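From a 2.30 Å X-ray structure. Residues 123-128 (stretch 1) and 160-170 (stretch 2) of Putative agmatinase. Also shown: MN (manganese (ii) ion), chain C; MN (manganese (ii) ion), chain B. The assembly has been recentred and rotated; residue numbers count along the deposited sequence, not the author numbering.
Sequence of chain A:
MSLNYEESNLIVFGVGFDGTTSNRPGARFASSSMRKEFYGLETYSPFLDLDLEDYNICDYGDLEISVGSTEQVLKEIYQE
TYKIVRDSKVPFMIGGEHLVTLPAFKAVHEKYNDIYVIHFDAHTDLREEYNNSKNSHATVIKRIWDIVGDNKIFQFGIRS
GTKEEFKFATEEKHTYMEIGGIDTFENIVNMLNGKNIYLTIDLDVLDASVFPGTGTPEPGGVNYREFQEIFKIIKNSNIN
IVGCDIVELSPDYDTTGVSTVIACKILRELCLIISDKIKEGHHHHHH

Stretch 1 123-128: HTDLRE
Stretch 2, residues 160-170: SGTKEEFKFAT

Glu165, Leu126 and Thr124 cover the most surface in this contact, which buries 489 Å² summed over both sides. Stretch 1 has no regular helix or strand; stretch 2 runs from an extended Ser160 (phi/psi -150/137) through Gly161 and Thr162 into a helix from Lys163 to Thr170. The register is set at two points: His123 and Ser160 form a single beta bridge with CA atoms 4.9 Å apart, and Leu126 CA lies 5.4 Å from Glu165 CA.

Glu165, in the first turn of the helix and buried, points its CA-to-CB bond toward stretch 1 with chi1 m (-71°), chi2 t (178°) and chi3 -59°. Its carboxylate meets Arg127 in a salt bridge: Arg127 NE donates to Glu165 OE2 at 3.2 Å (152°), and Arg127 NH2 donates weakly to Glu165 OE1 at 3.1 Å (133°). The backbone adds a short but bent, weak bond from Arg127 N to Glu165 OE2 at 2.7 Å (124°). Arg127 reaches this position with chi1 p, chi2 t and chi3 p, and one face of its guanidinium carries Thr162 CG2, 3.6 Å from Arg127 NH2. Thr162 N donates to Glu165 OE1 at 2.8 Å, while Glu165 N donates to Thr162 OG1 at 3.1 Å, so Thr162, at the N-cap, caps the helix through OG1 and its backbone N binds the carboxylate.

Leu126 (chi1 m, chi2 t; phi/psi -96/-7) has its CA-to-CB bond toward stretch 2 and makes apolar contacts with the helix. Its CD1 lies 3.9 Å from Phe168 CD2 and 4.2 Å from Ala169 CB, a branched aliphatic end against a ring and a small methyl.

Thr124, buried, its CA-to-CB bond toward stretch 2 and chi1 p (72°), combines two kinds of contact. Its CG2 sits over the face of the Phe166 ring, 3.9 Å from the centroid and 18° off the normal, while Thr124 OG1 accepts from Leu126 N at 3.2 Å (165°), a bond within stretch 1 that ties the side chain to the backbone two residues on. Thr124 N donates weakly to Ser160 O at 3.5 Å, and His123 CA approaches the same Ser160 O at 3.6 Å in a CA-H...O contact. Gly161, at phi/psi 160/170, suits its place because a CB would jam against the preceding carbonyl O and come 3.0 Å from Thr124 CG2.

Asp125, with phi/psi 63/25, turns its CA-to-CB bond away from stretch 2; its OD2 binds the chain B manganese at 2.4 Å, while His123 ND1 binds the chain C manganese at 2.4 Å.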

# COMPACT_ATOMS: atom_id res chain seq x y z
N HIS A 123 4.59 0.59 11.38
CA HIS A 123 6.04 0.65 11.46
C HIS A 123 6.66 1.70 10.53
O HIS A 123 6.12 1.98 9.45
CB HIS A 123 6.64 -0.72 11.14
CG HIS A 123 5.93 -1.85 11.83
ND1 HIS A 123 4.83 -2.47 11.30
CD2 HIS A 123 6.12 -2.40 13.06
CE1 HIS A 123 4.36 -3.35 12.16
NE2 HIS A 123 5.13 -3.33 13.24
N THR A 124 7.79 2.26 10.96
CA THR A 124 8.49 3.27 10.18
C THR A 124 9.09 2.70 8.89
O THR A 124 9.04 3.34 7.84
CB THR A 124 9.66 3.91 10.99
OG1 THR A 124 10.73 2.95 11.13
CG2 THR A 124 9.19 4.34 12.38
N ASP A 125 9.64 1.49 8.97
CA ASP A 125 10.26 0.86 7.82
C ASP A 125 11.46 1.68 7.35
O ASP A 125 11.85 1.62 6.18
CB ASP A 125 9.26 0.71 6.67
CG ASP A 125 8.27 -0.42 6.91
OD1 ASP A 125 8.47 -1.19 7.87
OD2 ASP A 125 7.31 -0.54 6.12
N LEU A 126 12.05 2.45 8.26
CA LEU A 126 13.18 3.29 7.92
C LEU A 126 14.56 2.70 8.21
O LEU A 126 15.57 3.27 7.82
CB LEU A 126 13.04 4.65 8.61
CG LEU A 126 12.01 5.61 8.01
CD1 LEU A 126 11.96 6.89 8.82
CD2 LEU A 126 12.37 5.92 6.56
N ARG A 127 14.63 1.56 8.88
CA ARG A 127 15.94 1.00 9.17
C ARG A 127 16.68 0.62 7.89
O ARG A 127 16.06 0.23 6.89
CB ARG A 127 15.84 -0.19 10.12
CG ARG A 127 15.22 -1.45 9.56
CD ARG A 127 14.97 -2.42 10.72
NE ARG A 127 14.02 -1.85 11.66
CZ ARG A 127 13.84 -2.27 12.91
NH1 ARG A 127 14.56 -3.28 13.39
NH2 ARG A 127 12.93 -1.69 13.68
N GLU A 128 18.00 0.77 7.92
CA GLU A 128 18.86 0.48 6.78
C GLU A 128 18.87 -1.01 6.41
O GLU A 128 18.88 -1.36 5.24
CB GLU A 128 20.28 0.95 7.10
CG GLU A 128 21.30 0.78 5.97
CD GLU A 128 20.91 1.49 4.68
OE1 GLU A 128 20.26 2.55 4.74
OE2 GLU A 128 21.28 0.98 3.60
N SER A 160 5.64 2.18 15.95
CA SER A 160 6.65 1.19 16.34
C SER A 160 7.94 1.35 15.54
O SER A 160 7.91 1.56 14.34
CB SER A 160 6.08 -0.22 16.13
OG SER A 160 7.07 -1.22 16.29
N GLY A 161 9.07 1.24 16.23
CA GLY A 161 10.36 1.37 15.57
C GLY A 161 11.49 1.71 16.52
O GLY A 161 11.26 2.02 17.69
N THR A 162 12.73 1.65 16.04
CA THR A 162 13.89 1.98 16.85
C THR A 162 13.91 3.50 17.05
O THR A 162 13.30 4.24 16.28
CB THR A 162 15.20 1.58 16.16
OG1 THR A 162 15.36 2.36 14.96
CG2 THR A 162 15.19 0.10 15.80
N LYS A 163 14.62 3.97 18.07
CA LYS A 163 14.69 5.40 18.31
C LYS A 163 15.34 6.11 17.11
O LYS A 163 14.93 7.22 16.75
CB LYS A 163 15.48 5.71 19.59
CG LYS A 163 15.51 7.19 19.91
CD LYS A 163 16.25 7.52 21.20
CE LYS A 163 16.00 8.99 21.57
NZ LYS A 163 16.79 9.46 22.75
N GLU A 164 16.34 5.48 16.50
CA GLU A 164 17.04 6.06 15.36
C GLU A 164 16.09 6.29 14.18
O GLU A 164 16.12 7.35 13.55
CB GLU A 164 18.18 5.14 14.91
CG GLU A 164 19.15 4.77 16.03
CD GLU A 164 20.24 5.81 16.24
OE1 GLU A 164 19.92 7.01 16.40
OE2 GLU A 164 21.44 5.42 16.24
N GLU A 165 15.24 5.31 13.89
CA GLU A 165 14.29 5.43 12.79
C GLU A 165 13.40 6.65 12.99
O GLU A 165 13.12 7.37 12.04
CB GLU A 165 13.41 4.18 12.69
CG GLU A 165 14.14 2.95 12.18
CD GLU A 165 13.25 1.73 12.15
OE1 GLU A 165 12.72 1.35 13.22
OE2 GLU A 165 13.06 1.14 11.06
N PHE A 166 12.96 6.87 14.22
CA PHE A 166 12.11 8.02 14.51
C PHE A 166 12.89 9.34 14.40
O PHE A 166 12.37 10.32 13.86
CB PHE A 166 11.48 7.87 15.90
CG PHE A 166 10.32 6.91 15.92
CD1 PHE A 166 9.08 7.27 15.40
CD2 PHE A 166 10.46 5.63 16.44
CE1 PHE A 166 8.01 6.38 15.40
CE2 PHE A 166 9.40 4.72 16.44
CZ PHE A 166 8.17 5.10 15.91
N LYS A 167 14.12 9.35 14.91
CA LYS A 167 14.97 10.55 14.83
C LYS A 167 15.17 10.93 13.37
O LYS A 167 15.09 12.10 13.01
CB LYS A 167 16.34 10.29 15.45
CG LYS A 167 16.40 10.30 16.97
CD LYS A 167 17.82 10.00 17.44
CE LYS A 167 17.91 10.01 18.96
NZ LYS A 167 19.24 9.53 19.45
N PHE A 168 15.44 9.92 12.54
CA PHE A 168 15.67 10.11 11.11
C PHE A 168 14.57 10.98 10.52
O PHE A 168 14.82 11.84 9.68
CB PHE A 168 15.68 8.75 10.40
CG PHE A 168 16.17 8.81 8.97
CD1 PHE A 168 17.52 8.97 8.69
CD2 PHE A 168 15.27 8.71 7.92
CE1 PHE A 168 17.97 9.02 7.37
CE2 PHE A 168 15.71 8.76 6.59
CZ PHE A 168 17.07 8.92 6.32
N ALA A 169 13.34 10.76 10.98
CA ALA A 169 12.20 11.52 10.49
C ALA A 169 11.88 12.77 11.29
O ALA A 169 11.72 13.85 10.72
CB ALA A 169 10.97 10.62 10.42
N THR A 170 11.79 12.63 12.61
CA THR A 170 11.44 13.75 13.49
C THR A 170 12.54 14.78 13.73
O THR A 170 12.27 15.99 13.76
CB THR A 170 10.96 13.25 14.86
OG1 THR A 170 11.97 12.43 15.46
CG2 THR A 170 9.68 12.44 14.71
MN MN C . 3.97 -2.64 9.03
MN MN B . 5.34 -1.82 6.24